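Local coordinates for protein citrinin polyketide synthase (Monascus purpureus, PDB 5MPT) that builds the keto-aldehyde precursor of the mycotoxin citrinin by condensing malonyl-CoA units, this chain being its C-methyltransferase (CMeT) domain, at residues G8-P13 / E206-L211; R68-Y73 / I109-V114; K140-T145 / D324-L329; N286-T291 / L311-M316. All coordinates share one frame; numbering follows the deposited sequence. Where two conformers were deposited one is given.

Contact 1. Residues G8-P13 / E206-L211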
loop_
_atom_site.group_PDB
_atom_site.type_symbol
_atom_site.label_atom_id
_atom_site.label_comp_id
_atom_site.label_asym_id
_atom_site.label_seq_id
_atom_site.Cartn_x
_atom_site.Cartn_y
_atom_site.Cartn_z
ATOM N N GLY A 8 -2.682 0.035 33.744
ATOM C CA GLY A 8 -2.884 -1.382 33.543
ATOM C C GLY A 8 -3.611 -1.614 32.231
ATOM O O GLY A 8 -4.681 -1.046 31.989
ATOM N N GLY A 9 -3.014 -2.439 31.370
ATOM C CA GLY A 9 -3.622 -2.836 30.123
ATOM C C GLY A 9 -4.135 -4.267 30.176
ATOM O O GLY A 9 -3.898 -5.029 31.115
ATOM N N SER A 10 -4.841 -4.619 29.108
ATOM C CA SER A 10 -5.440 -5.932 28.980
ATOM C C SER A 10 -4.367 -7.028 29.014
ATOM O O SER A 10 -3.199 -6.812 28.665
ATOM C CB SER A 10 -6.222 -5.980 27.656
ATOM O OG SER A 10 -6.730 -7.281 27.344
ATOM N N ILE A 11 -4.798 -8.233 29.370
ATOM C CA ILE A 11 -3.990 -9.436 29.189
ATOM C C ILE A 11 -4.060 -9.859 27.731
ATOM O O ILE A 11 -5.145 -9.865 27.133
ATOM C CB ILE A 11 -4.494 -10.564 30.097
ATOM C CG1 ILE A 11 -4.317 -10.164 31.549
ATOM C CG2 ILE A 11 -3.705 -11.842 29.820
ATOM C CD1 ILE A 11 -4.811 -11.174 32.504
ATOM N N LEU A 12 -2.928 -10.280 27.168
ATOM C CA LEU A 12 -2.851 -10.653 25.749
ATOM C C LEU A 12 -2.068 -11.951 25.628
ATOM O O LEU A 12 -0.856 -11.945 25.405
ATOM C CB LEU A 12 -2.230 -9.536 24.914
ATOM C CG LEU A 12 -2.136 -9.853 23.446
ATOM C CD1 LEU A 12 -3.486 -10.323 22.892
ATOM C CD2 LEU A 12 -1.635 -8.576 22.738
ATOM N N PRO A 13 -2.722 -13.095 25.852
ATOM C CA PRO A 13 -2.002 -14.374 25.770
ATOM C C PRO A 13 -1.487 -14.635 24.357
ATOM O O PRO A 13 -2.148 -14.311 23.361
ATOM C CB PRO A 13 -3.059 -15.413 26.184
ATOM C CG PRO A 13 -4.196 -14.632 26.767
ATOM C CD PRO A 13 -4.157 -13.283 26.128
ATOM N N GLU A 206 -9.668 -3.666 31.811
ATOM C CA GLU A 206 -8.548 -2.869 31.356
ATOM C C GLU A 206 -8.516 -2.818 29.834
ATOM O O GLU A 206 -8.875 -3.792 29.172
ATOM C CB GLU A 206 -7.245 -3.458 31.846
ATOM C CG GLU A 206 -7.101 -3.392 33.355
ATOM C CD GLU A 206 -5.950 -4.233 33.860
ATOM O OE1 GLU A 206 -5.852 -5.423 33.476
ATOM O OE2 GLU A 206 -5.144 -3.708 34.648
ATOM N N PRO A 207 -8.022 -1.725 29.262
ATOM C CA PRO A 207 -8.134 -1.531 27.814
ATOM C C PRO A 207 -7.066 -2.250 27.019
ATOM O O PRO A 207 -5.914 -2.416 27.445
ATOM C CB PRO A 207 -7.983 -0.018 27.649
ATOM C CG PRO A 207 -7.077 0.366 28.786
ATOM C CD PRO A 207 -7.414 -0.565 29.922
ATOM N N LEU A 208 -7.495 -2.672 25.843
ATOM C CA LEU A 208 -6.605 -3.056 24.767
ATOM C C LEU A 208 -6.119 -1.776 24.102
ATOM O O LEU A 208 -6.923 -0.915 23.728
ATOM C CB LEU A 208 -7.352 -3.955 23.788
ATOM C CG LEU A 208 -6.547 -4.705 22.738
ATOM C CD1 LEU A 208 -5.582 -5.634 23.406
ATOM C CD2 LEU A 208 -7.518 -5.501 21.810
ATOM N N ARG A 209 -4.813 -1.608 24.044
ATOM C CA ARG A 209 -4.214 -0.408 23.491
ATOM C C ARG A 209 -3.707 -0.713 22.096
ATOM O O ARG A 209 -2.808 -1.547 21.908
ATOM C CB ARG A 209 -3.108 0.106 24.412
ATOM C CG ARG A 209 -3.645 0.388 25.814
ATOM C CD ARG A 209 -2.624 1.034 26.762
ATOM N NE ARG A 209 -3.324 1.684 27.877
ATOM C CZ ARG A 209 -3.160 1.407 29.162
ATOM N NH1 ARG A 209 -2.274 0.497 29.562
ATOM N NH2 ARG A 209 -3.879 2.075 30.060
ATOM N N ILE A 210 -4.306 -0.041 21.125
ATOM C CA ILE A 210 -4.041 -0.236 19.704
ATOM C C ILE A 210 -3.574 1.091 19.137
ATOM O O ILE A 210 -4.224 2.124 19.347
ATOM C CB ILE A 210 -5.293 -0.713 18.947
ATOM C CG1 ILE A 210 -5.860 -1.959 19.608
ATOM C CG2 ILE A 210 -4.951 -0.915 17.456
ATOM C CD1 ILE A 210 -7.179 -2.478 18.953
ATOM N N LEU A 211 -2.453 1.070 18.427
ATOM C CA LEU A 211 -1.931 2.266 17.781
ATOM C C LEU A 211 -1.784 1.998 16.293
ATOM O O LEU A 211 -1.134 1.027 15.890
ATOM C CB LEU A 211 -0.594 2.684 18.388
ATOM C CG LEU A 211 -0.021 4.030 17.910
ATOM C CD1 LEU A 211 0.651 4.744 19.094
ATOM C CD2 LEU A 211 0.939 3.810 16.777
#
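CG of E206 stands anti to its carbonyl carbon (chi1 -66°), and the extended chain beyond it brings the carboxylate against the backbone of G8 and G9. The contact joins the N-terminal loop to the start of strand 208-213, an inner strand of the Rossmann-like sheet, between 235-241 and 279-285. Glycine suits position 8 because its bare CA lies against the carboxylate, 3.4 Å from E206 OE2, while E206 CB and P207 CD both reach the G8 carbonyl oxygen. At G9 the reason is the R209 guanidinium, whose NH1 lies close to the CA and 3.5 Å from G9 N. E206 OE1 also lies 3.1 Å from G9 O, but these are two acceptors and their approach brings no bond; the polar partner of OE1 is T204 OG1.

One backbone bond links the segments, from S10 N to P207 O at 3.0 Å, with an N-H...O angle of 153° and the donor above the carbonyl plane. Proline has no N-H to offer a neighbouring chain, yet its carbonyl remains a good acceptor. The NH1 end of R209 is held by L7 O, while NE makes a salt bridge with E236 on the adjacent strand. S10 turns its hydroxyl anti to its backbone N, and OG donates to I11 O at 3.0 Å.

Contact 2. Residues R68-Y73 / I109-V114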
loop_
_atom_site.group_PDB
_atom_site.type_symbol
_atom_site.label_atom_id
_atom_site.label_comp_id
_atom_site.label_asym_id
_atom_site.label_seq_id
_atom_site.Cartn_x
_atom_site.Cartn_y
_atom_site.Cartn_z
ATOM N N ARG A 68 4.992 5.632 -31.547
ATOM C CA ARG A 68 3.802 5.082 -32.175
ATOM C C ARG A 68 4.041 4.780 -33.648
ATOM O O ARG A 68 3.470 3.831 -34.185
ATOM C CB ARG A 68 2.626 6.040 -32.007
ATOM C CG ARG A 68 1.288 5.376 -32.276
ATOM C CD ARG A 68 0.156 6.373 -32.344
ATOM N NE ARG A 68 0.349 7.495 -31.434
ATOM C CZ ARG A 68 0.044 7.480 -30.144
ATOM N NH1 ARG A 68 -0.469 6.385 -29.587
ATOM N NH2 ARG A 68 0.257 8.567 -29.415
ATOM N N SER A 69 4.889 5.560 -34.313
ATOM C CA SER A 69 5.110 5.412 -35.744
ATOM C C SER A 69 6.463 4.808 -36.088
ATOM O O SER A 69 6.741 4.575 -37.271
ATOM C CB SER A 69 4.961 6.769 -36.421
ATOM O OG SER A 69 5.794 7.737 -35.804
ATOM N N ALA A 70 7.300 4.535 -35.094
ATOM C CA ALA A 70 8.652 4.063 -35.347
ATOM C C ALA A 70 8.634 2.676 -35.968
ATOM O O ALA A 70 7.825 1.815 -35.600
ATOM C CB ALA A 70 9.451 4.023 -34.044
ATOM N N ALA A 71 9.549 2.454 -36.904
ATOM C CA ALA A 71 9.647 1.163 -37.558
ATOM C C ALA A 71 10.378 0.171 -36.661
ATOM O O ALA A 71 11.010 0.534 -35.667
ATOM C CB ALA A 71 10.364 1.297 -38.897
ATOM N N ALA A 72 10.290 -1.101 -37.028
ATOM C CA ALA A 72 11.009 -2.124 -36.291
ATOM C C ALA A 72 12.505 -1.834 -36.332
ATOM O O ALA A 72 13.055 -1.489 -37.383
ATOM C CB ALA A 72 10.708 -3.505 -36.871
ATOM N N TYR A 73 13.143 -1.941 -35.169
ATOM C CA TYR A 73 14.578 -1.785 -34.919
ATOM C C TYR A 73 15.005 -0.320 -34.902
ATOM O O TYR A 73 16.195 -0.040 -34.674
ATOM C CB TYR A 73 15.438 -2.568 -35.924
ATOM C CG TYR A 73 15.261 -4.066 -35.782
ATOM C CD1 TYR A 73 15.866 -4.761 -34.739
ATOM C CD2 TYR A 73 14.478 -4.783 -36.673
ATOM C CE1 TYR A 73 15.701 -6.126 -34.597
ATOM C CE2 TYR A 73 14.308 -6.148 -36.539
ATOM C CZ TYR A 73 14.921 -6.812 -35.499
ATOM O OH TYR A 73 14.757 -8.169 -35.356
ATOM N N ILE A 109 17.845 1.944 -26.812
ATOM C CA ILE A 109 16.426 1.622 -26.882
ATOM C C ILE A 109 16.055 1.475 -28.349
ATOM O O ILE A 109 16.329 2.367 -29.153
ATOM C CB ILE A 109 15.575 2.713 -26.214
ATOM C CG1 ILE A 109 16.054 2.969 -24.781
ATOM C CG2 ILE A 109 14.102 2.321 -26.249
ATOM C CD1 ILE A 109 15.720 4.347 -24.289
ATOM N N THR A 110 15.440 0.358 -28.702
ATOM C CA THR A 110 15.030 0.126 -30.077
ATOM C C THR A 110 13.573 -0.311 -30.111
ATOM O O THR A 110 13.092 -0.986 -29.196
ATOM C CB THR A 110 15.918 -0.920 -30.751
ATOM O OG1 THR A 110 15.900 -2.129 -29.986
ATOM C CG2 THR A 110 17.348 -0.400 -30.860
ATOM N N ARG A 111 12.874 0.100 -31.162
ATOM C CA ARG A 111 11.474 -0.247 -31.336
ATOM C C ARG A 111 11.356 -1.687 -31.824
ATOM O O ARG A 111 12.213 -2.171 -32.569
ATOM C CB ARG A 111 10.830 0.720 -32.332
ATOM C CG ARG A 111 9.323 0.566 -32.489
ATOM C CD ARG A 111 8.538 1.248 -31.362
ATOM N NE ARG A 111 7.136 1.275 -31.741
ATOM C CZ ARG A 111 6.331 0.229 -31.653
ATOM N NH1 ARG A 111 6.781 -0.917 -31.137
ATOM N NH2 ARG A 111 5.074 0.328 -32.071
ATOM N N THR A 112 10.306 -2.382 -31.373
ATOM C CA THR A 112 10.010 -3.724 -31.853
ATOM C C THR A 112 9.056 -3.645 -33.038
ATOM O O THR A 112 8.681 -2.565 -33.493
ATOM C CB THR A 112 9.363 -4.577 -30.771
ATOM O OG1 THR A 112 8.052 -4.062 -30.516
ATOM C CG2 THR A 112 10.176 -4.588 -29.490
ATOM N N SER A 113 8.608 -4.806 -33.511
ATOM C CA SER A 113 7.580 -4.901 -34.537
ATOM C C SER A 113 6.170 -4.848 -33.968
ATOM O O SER A 113 5.208 -4.879 -34.738
ATOM C CB SER A 113 7.749 -6.201 -35.313
ATOM O OG SER A 113 7.683 -7.288 -34.412
ATOM N N VAL A 114 6.016 -4.779 -32.652
ATOM C CA VAL A 114 4.688 -4.856 -32.048
ATOM C C VAL A 114 3.973 -3.515 -32.168
ATOM O O VAL A 114 4.458 -2.507 -31.636
ATOM C CB VAL A 114 4.765 -5.278 -30.575
ATOM C CG1 VAL A 114 3.366 -5.356 -29.971
ATOM C CG2 VAL A 114 5.497 -6.604 -30.444
HETATM O O HOH W 1 5.251 1.845 -34.608
#
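Y73 and R111 meet in a surface contact between a loop and a strand end, where residues 68-73 lead into the small three-stranded antiparallel sheet of the N-terminal region. Y73 N donates to R111 O at 2.8 Å, with an N-H...O angle of 153°. The loop crosses the strand end rather than running beside it, and R111 supplies most of what it rests on. Its CB lies 3.3 Å from A71 O, and its CG touches A70 CB at 3.8 Å. Alanine suits this place: the short A70 methyl fits against the arginine stem, and that of A72 against the backbone of S113.

Bending at chi2 (80°) turns the R111 chain away from an extended course. At its far end NH1 and NH2 both donate to V114 O, each at 2.9 Å, gripping that single atom end-on with the carbonyl oxygen in the guanidinium plane. NE donates to I67 O and NH1 also to L101 O, so the group is held from several directions. A water lies 2.7 Å from R68 O and 2.8 Å from A70 O, with other acceptors competing for its protons, and it takes a weak bond from R111 NH2. T112 OG1 accepts from V114 N in an ST turn and itself bonds to R100 O.

Loop 68-73 belongs to the methyltransferase-associated helix-turn-helix domain. R68 ties it back to helix 40-62 through N58 and E61, while strand 108-111 lies between strands 75-76 and 102-105.

Contact 3. Residues K140-T145 / D324-L329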
loop_
_atom_site.group_PDB
_atom_site.type_symbol
_atom_site.label_atom_id
_atom_site.label_comp_id
_atom_site.label_asym_id
_atom_site.label_seq_id
_atom_site.Cartn_x
_atom_site.Cartn_y
_atom_site.Cartn_z
ATOM N N LYS A 140 -9.336 5.259 -12.301
ATOM C CA LYS A 140 -9.470 6.702 -12.398
ATOM C C LYS A 140 -8.175 7.387 -11.978
ATOM O O LYS A 140 -7.745 8.356 -12.626
ATOM C CB LYS A 140 -10.627 7.190 -11.530
ATOM C CG LYS A 140 -12.003 6.683 -11.908
ATOM C CD LYS A 140 -13.051 7.315 -10.987
ATOM C CE LYS A 140 -14.455 6.816 -11.252
ATOM N NZ LYS A 140 -15.339 7.115 -10.073
ATOM N N LEU A 141 -7.549 6.918 -10.892
ATOM C CA LEU A 141 -6.280 7.501 -10.478
ATOM C C LEU A 141 -5.219 7.299 -11.548
ATOM O O LEU A 141 -4.375 8.177 -11.771
ATOM C CB LEU A 141 -5.820 6.899 -9.155
ATOM C CG LEU A 141 -4.743 7.655 -8.364
ATOM C CD1 LEU A 141 -5.228 9.033 -7.967
ATOM C CD2 LEU A 141 -4.376 6.834 -7.161
ATOM N N THR A 142 -5.235 6.139 -12.205
ATOM C CA THR A 142 -4.264 5.865 -13.260
ATOM C C THR A 142 -4.351 6.913 -14.376
ATOM O O THR A 142 -3.324 7.433 -14.858
ATOM C CB THR A 142 -4.514 4.453 -13.795
ATOM O OG1 THR A 142 -4.136 3.496 -12.794
ATOM C CG2 THR A 142 -3.723 4.190 -15.086
ATOM N N SER A 143 -5.564 7.311 -14.740
ATOM C CA SER A 143 -5.668 8.319 -15.785
ATOM C C SER A 143 -5.453 9.743 -15.272
ATOM O O SER A 143 -4.991 10.606 -16.042
ATOM C CB SER A 143 -7.017 8.191 -16.491
ATOM O OG SER A 143 -6.953 7.123 -17.412
ATOM N N LEU A 144 -5.747 10.000 -13.992
ATOM C CA LEU A 144 -5.560 11.333 -13.416
ATOM C C LEU A 144 -4.106 11.777 -13.523
ATOM O O LEU A 144 -3.805 12.882 -14.017
ATOM C CB LEU A 144 -6.031 11.336 -11.955
ATOM C CG LEU A 144 -5.999 12.670 -11.187
ATOM C CD1 LEU A 144 -6.829 12.582 -9.907
ATOM C CD2 LEU A 144 -4.604 13.074 -10.785
ATOM N N THR A 145 -3.177 10.924 -13.100
ATOM C CA THR A 145 -1.773 11.267 -13.313
ATOM C C THR A 145 -1.329 10.873 -14.709
ATOM O O THR A 145 -0.547 11.591 -15.335
ATOM C CB THR A 145 -0.867 10.586 -12.274
ATOM O OG1 THR A 145 -1.040 9.170 -12.339
ATOM C CG2 THR A 145 -1.193 11.053 -10.862
ATOM N N ASP A 324 3.080 1.281 -9.256
ATOM C CA ASP A 324 4.329 1.941 -9.631
ATOM C C ASP A 324 4.086 3.147 -10.527
ATOM O O ASP A 324 4.732 4.186 -10.379
ATOM C CB ASP A 324 5.258 0.959 -10.331
ATOM C CG ASP A 324 6.004 0.097 -9.353
ATOM O OD1 ASP A 324 6.549 0.687 -8.404
ATOM O OD2 ASP A 324 6.051 -1.138 -9.533
ATOM N N PHE A 325 3.191 3.017 -11.495
ATOM C CA PHE A 325 3.002 4.067 -12.493
ATOM C C PHE A 325 2.559 5.370 -11.846
ATOM O O PHE A 325 2.974 6.459 -12.264
ATOM C CB PHE A 325 1.970 3.604 -13.507
ATOM C CG PHE A 325 1.667 4.606 -14.585
ATOM C CD1 PHE A 325 2.657 5.056 -15.443
ATOM C CD2 PHE A 325 0.382 5.109 -14.752
ATOM C CE1 PHE A 325 2.363 5.964 -16.437
ATOM C CE2 PHE A 325 0.088 6.014 -15.757
ATOM C CZ PHE A 325 1.095 6.466 -16.570
ATOM N N ILE A 326 1.716 5.277 -10.821
ATOM C CA ILE A 326 1.199 6.453 -10.131
ATOM C C ILE A 326 2.127 6.886 -9.021
ATOM O O ILE A 326 2.547 8.038 -8.963
ATOM C CB ILE A 326 -0.181 6.177 -9.529
ATOM C CG1 ILE A 326 -1.149 5.788 -10.638
ATOM C CG2 ILE A 326 -0.672 7.391 -8.726
ATOM C CD1 ILE A 326 -2.468 5.234 -10.162
ATOM N N PHE A 327 2.356 5.990 -8.068
ATOM C CA PHE A 327 3.109 6.375 -6.890
ATOM C C PHE A 327 4.569 6.603 -7.197
ATOM O O PHE A 327 5.229 7.364 -6.476
ATOM C CB PHE A 327 2.933 5.316 -5.805
ATOM C CG PHE A 327 1.568 5.331 -5.186
ATOM C CD1 PHE A 327 0.535 4.592 -5.722
ATOM C CD2 PHE A 327 1.332 6.066 -4.033
ATOM C CE1 PHE A 327 -0.735 4.617 -5.156
ATOM C CE2 PHE A 327 0.069 6.071 -3.441
ATOM C CZ PHE A 327 -0.956 5.357 -4.000
ATOM N N GLY A 328 5.076 6.029 -8.287
ATOM C CA GLY A 328 6.450 6.263 -8.631
ATOM C C GLY A 328 6.745 7.705 -8.969
ATOM O O GLY A 328 7.917 8.093 -8.974
ATOM N N LEU A 329 5.711 8.518 -9.196
ATOM C CA LEU A 329 5.866 9.947 -9.422
ATOM C C LEU A 329 6.134 10.724 -8.140
ATOM O O LEU A 329 6.431 11.928 -8.230
ATOM C CB LEU A 329 4.607 10.542 -10.044
ATOM C CG LEU A 329 4.231 10.170 -11.471
ATOM C CD1 LEU A 329 2.858 10.703 -11.764
ATOM C CD2 LEU A 329 5.254 10.764 -12.423
HETATM O O HOH W 2 1.114 8.284 -13.580
#
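I326 points its side chain from helix 321-327 toward helix 136-146, where CB and both branches lie by T145 OG1 and CD1 goes on to T142 and L141. CG2 touches both that hydroxyl and L141 CD2. CG1, anti to the carbonyl carbon (chi1 -60°), lies 3.8 Å from T145 OG1. An extended chi2 (169°) then carries CD1 to within 3.6 Å of both T142 N and T142 OG1. The same methyl packs 3.8 Å from L141 CG. Branched and apolar, isoleucine suits a place beside three neighbours. T142 can face it without a buried polar loss, because its OG1 is bonded to E138 O.

T145 crosses I326 at about a right angle and meets L329 CD1 with its CB at 3.8 Å. Its OG1 is 2.6 Å from a water that donates to F325 O; this water also sits over one face of the F325 ring, towards the rim. T142 O approaches the ring edge, 3.8 Å from CE2, and F149 stacks on the phenyl group.

The arrangement is buried packing of helix 136-146 on helix 321-327 and the turn that follows, near Y177, one of the active-site residues.

Contact 4. Residues N286-T291 / L311-M316. With SAH (S-adenosyl-L-homocysteine), chain B.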
loop_
_atom_site.group_PDB
_atom_site.type_symbol
_atom_site.label_atom_id
_atom_site.label_comp_id
_atom_site.label_asym_id
_atom_site.label_seq_id
_atom_site.Cartn_x
_atom_site.Cartn_y
_atom_site.Cartn_z
ATOM N N ASN A 286 0.607 -0.234 4.646
ATOM C CA ASN A 286 1.336 0.302 3.493
ATOM C C ASN A 286 1.972 1.649 3.786
ATOM O O ASN A 286 2.033 2.543 2.931
ATOM C CB ASN A 286 0.436 0.325 2.269
ATOM C CG ASN A 286 0.421 -1.022 1.604
ATOM O OD1 ASN A 286 1.490 -1.622 1.379
ATOM N ND2 ASN A 286 -0.755 -1.557 1.341
ATOM N N CYS A 287 2.521 1.761 4.966
ATOM C CA CYS A 287 3.266 2.941 5.364
ATOM C C CYS A 287 4.697 2.636 5.763
ATOM O O CYS A 287 5.580 3.465 5.514
ATOM C CB CYS A 287 2.559 3.666 6.516
ATOM S SG CYS A 287 2.336 2.591 7.970
ATOM N N VAL A 288 4.973 1.473 6.346
ATOM C CA VAL A 288 6.331 1.240 6.832
ATOM C C VAL A 288 7.304 1.107 5.646
ATOM O O VAL A 288 8.465 1.520 5.727
ATOM C CB VAL A 288 6.360 0.025 7.779
ATOM C CG1 VAL A 288 7.798 -0.311 8.182
ATOM C CG2 VAL A 288 5.518 0.290 9.049
ATOM N N HIS A 289 6.850 0.577 4.514
ATOM C CA HIS A 289 7.727 0.517 3.347
ATOM C C HIS A 289 8.169 1.889 2.890
ATOM O O HIS A 289 9.197 1.989 2.208
ATOM C CB HIS A 289 7.064 -0.230 2.189
ATOM C CG HIS A 289 5.864 0.438 1.600
ATOM N ND1 HIS A 289 4.624 -0.152 1.634
ATOM C CD2 HIS A 289 5.717 1.572 0.875
ATOM C CE1 HIS A 289 3.752 0.607 0.994
ATOM N NE2 HIS A 289 4.392 1.654 0.507
ATOM N N ALA A 290 7.417 2.950 3.221
ATOM C CA ALA A 290 7.726 4.284 2.703
ATOM C C ALA A 290 8.826 4.958 3.482
ATOM O O ALA A 290 9.227 6.075 3.114
ATOM C CB ALA A 290 6.474 5.169 2.743
ATOM N N THR A 291 9.351 4.302 4.495
ATOM C CA THR A 291 10.385 4.920 5.309
ATOM C C THR A 291 11.768 4.610 4.737
ATOM O O THR A 291 11.945 3.752 3.866
ATOM C CB THR A 291 10.283 4.459 6.767
ATOM O OG1 THR A 291 10.569 3.058 6.890
ATOM C CG2 THR A 291 8.906 4.734 7.337
ATOM N N LEU A 311 2.996 -6.457 16.082
ATOM C CA LEU A 311 2.805 -5.641 14.900
ATOM C C LEU A 311 2.012 -6.420 13.859
ATOM O O LEU A 311 2.354 -7.563 13.549
ATOM C CB LEU A 311 4.164 -5.245 14.331
ATOM C CG LEU A 311 4.212 -4.605 12.925
ATOM C CD1 LEU A 311 3.482 -3.284 12.933
ATOM C CD2 LEU A 311 5.653 -4.423 12.538
ATOM N N LEU A 312 1.025 -5.763 13.266
ATOM C CA LEU A 312 0.287 -6.294 12.124
ATOM C C LEU A 312 0.508 -5.346 10.957
ATOM O O LEU A 312 -0.114 -4.283 10.884
ATOM C CB LEU A 312 -1.194 -6.458 12.437
ATOM C CG LEU A 312 -1.950 -7.191 11.337
ATOM C CD1 LEU A 312 -1.509 -8.631 11.202
ATOM C CD2 LEU A 312 -3.422 -7.187 11.659
ATOM N N LEU A 313 1.396 -5.750 10.064
ATOM C CA LEU A 313 1.587 -5.052 8.800
ATOM C C LEU A 313 0.557 -5.492 7.768
ATOM O O LEU A 313 0.179 -6.672 7.682
ATOM C CB LEU A 313 2.977 -5.331 8.242
ATOM C CG LEU A 313 4.165 -4.839 9.036
ATOM C CD1 LEU A 313 5.417 -5.538 8.554
ATOM C CD2 LEU A 313 4.319 -3.326 8.863
ATOM N N LEU A 314 0.095 -4.534 6.983
ATOM C CA LEU A 314 -0.589 -4.822 5.729
ATOM C C LEU A 314 0.304 -4.199 4.680
ATOM O O LEU A 314 0.392 -2.971 4.607
ATOM C CB LEU A 314 -1.999 -4.234 5.692
ATOM C CG LEU A 314 -2.929 -4.825 4.622
ATOM C CD1 LEU A 314 -4.356 -4.344 4.826
ATOM C CD2 LEU A 314 -2.478 -4.495 3.217
ATOM N N GLU A 315 1.028 -5.033 3.937
ATOM C CA GLU A 315 2.038 -4.555 3.005
ATOM C C GLU A 315 1.870 -5.178 1.642
ATOM O O GLU A 315 1.619 -6.381 1.515
ATOM C CB GLU A 315 3.451 -4.864 3.516
ATOM C CG GLU A 315 3.945 -3.873 4.510
ATOM C CD GLU A 315 4.392 -2.587 3.857
ATOM O OE1 GLU A 315 4.613 -2.578 2.616
ATOM O OE2 GLU A 315 4.495 -1.578 4.580
ATOM N N MET A 316 2.022 -4.344 0.621
ATOM C CA MET A 316 2.089 -4.829 -0.743
ATOM C C MET A 316 3.431 -5.518 -0.948
ATOM O O MET A 316 4.486 -4.892 -0.827
ATOM C CB MET A 316 1.915 -3.667 -1.708
ATOM C CG MET A 316 1.810 -4.139 -3.131
ATOM S SD MET A 316 1.201 -2.889 -4.274
ATOM C CE MET A 316 -0.577 -3.171 -4.191
HETATM N N SAH B . -2.785 3.579 5.594
HETATM C CA SAH B . -2.946 4.542 4.465
HETATM C CB SAH B . -2.603 4.051 3.063
HETATM C CG SAH B . -1.117 3.930 2.774
HETATM S SD SAH B . -0.531 5.602 2.332
HETATM C C SAH B . -4.430 5.005 4.456
HETATM O O SAH B . -4.560 6.210 3.943
HETATM O OXT SAH B . -5.355 4.330 4.833
HETATM C "C5'" SAH B . 0.949 5.786 3.361
HETATM C "C4'" SAH B . 0.609 6.622 4.577
HETATM O "O4'" SAH B . 1.797 6.602 5.397
HETATM C "C3'" SAH B . 0.290 8.096 4.295
HETATM O "O3'" SAH B . -0.840 8.438 5.090
HETATM C "C2'" SAH B . 1.566 8.830 4.744
HETATM O "O2'" SAH B . 1.297 10.131 5.262
HETATM C "C1'" SAH B . 2.058 7.907 5.852
HETATM N N9 SAH B . 3.478 7.990 6.169
HETATM C C8 SAH B . 4.534 8.120 5.306
HETATM N N7 SAH B . 5.701 8.218 5.895
HETATM C C5 SAH B . 5.392 8.152 7.247
HETATM C C6 SAH B . 6.187 8.203 8.409
HETATM N N6 SAH B . 7.515 8.379 8.401
HETATM N N1 SAH B . 5.561 8.105 9.597
HETATM C C2 SAH B . 4.232 7.964 9.622
HETATM N N3 SAH B . 3.377 7.897 8.601
HETATM C C4 SAH B . 4.026 8.004 7.429
HETATM O O HOH W 3 3.182 -0.812 6.678
#
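H289, in the loop after strand 279-285 of the Rossmann-like methyltransferase fold, meets E315, near the C-terminal end of strand 309-316, with imidazole and carboxylate planes 81° apart; both are active-site residues for methyl transfer. H289 ND1 donates to E315 OE1 at 2.6 Å with an angle of 159°; the oxygen lies close to the ring plane and is met on its syn side. The second oxygen, OE2, accepts from H289 N at 3.2 Å and from a water that in turn takes the N-H of V288. A carboxylate suits this place because its two oxygens can hold ring and backbone at once. The bend at chi2 (-77°) swings E315 CD out of an extended course.

N286 makes a second link. Its backbone N donates to L314 O at 2.7 Å, nearly in line with the carbonyl bond, while OD1 takes M316 N at 2.9 Å on a lone pair. Its ND2 bonds to Q375 OE1, fixing which way the amide is turned. V288 and L313 cross at about a right angle, CG2 against CD2 at 3.8 Å.

The cofactor product, S-adenosyl-L-homocysteine, lies against this loop: N286 O is 3.4 Å from its CG, and C287 CB is 3.2 Å from its ribose O4'.

From the N terminus, the loop at 8-13 waits until 206-211 for its partner, so contact 1 closes a long, mostly helical excursion and joins the chain's start to an inner strand of the methyltransferase sheet. Within that excursion contact 2 closes a short loop, tying the segment after helix 40-62 to strand 108-111, its centre 62 Å from that of contact 1. Residues 140-145 also lie there, but their partner 324-329 comes after contact 1 has closed, so contacts 1 and 3 cross; contact 3 joins helix 136-146 to helix 321-327. Contact 4 opens and closes within its span, tying the loop after 279-285 to strand 309-316. Contacts 1 and 4 share the sheet.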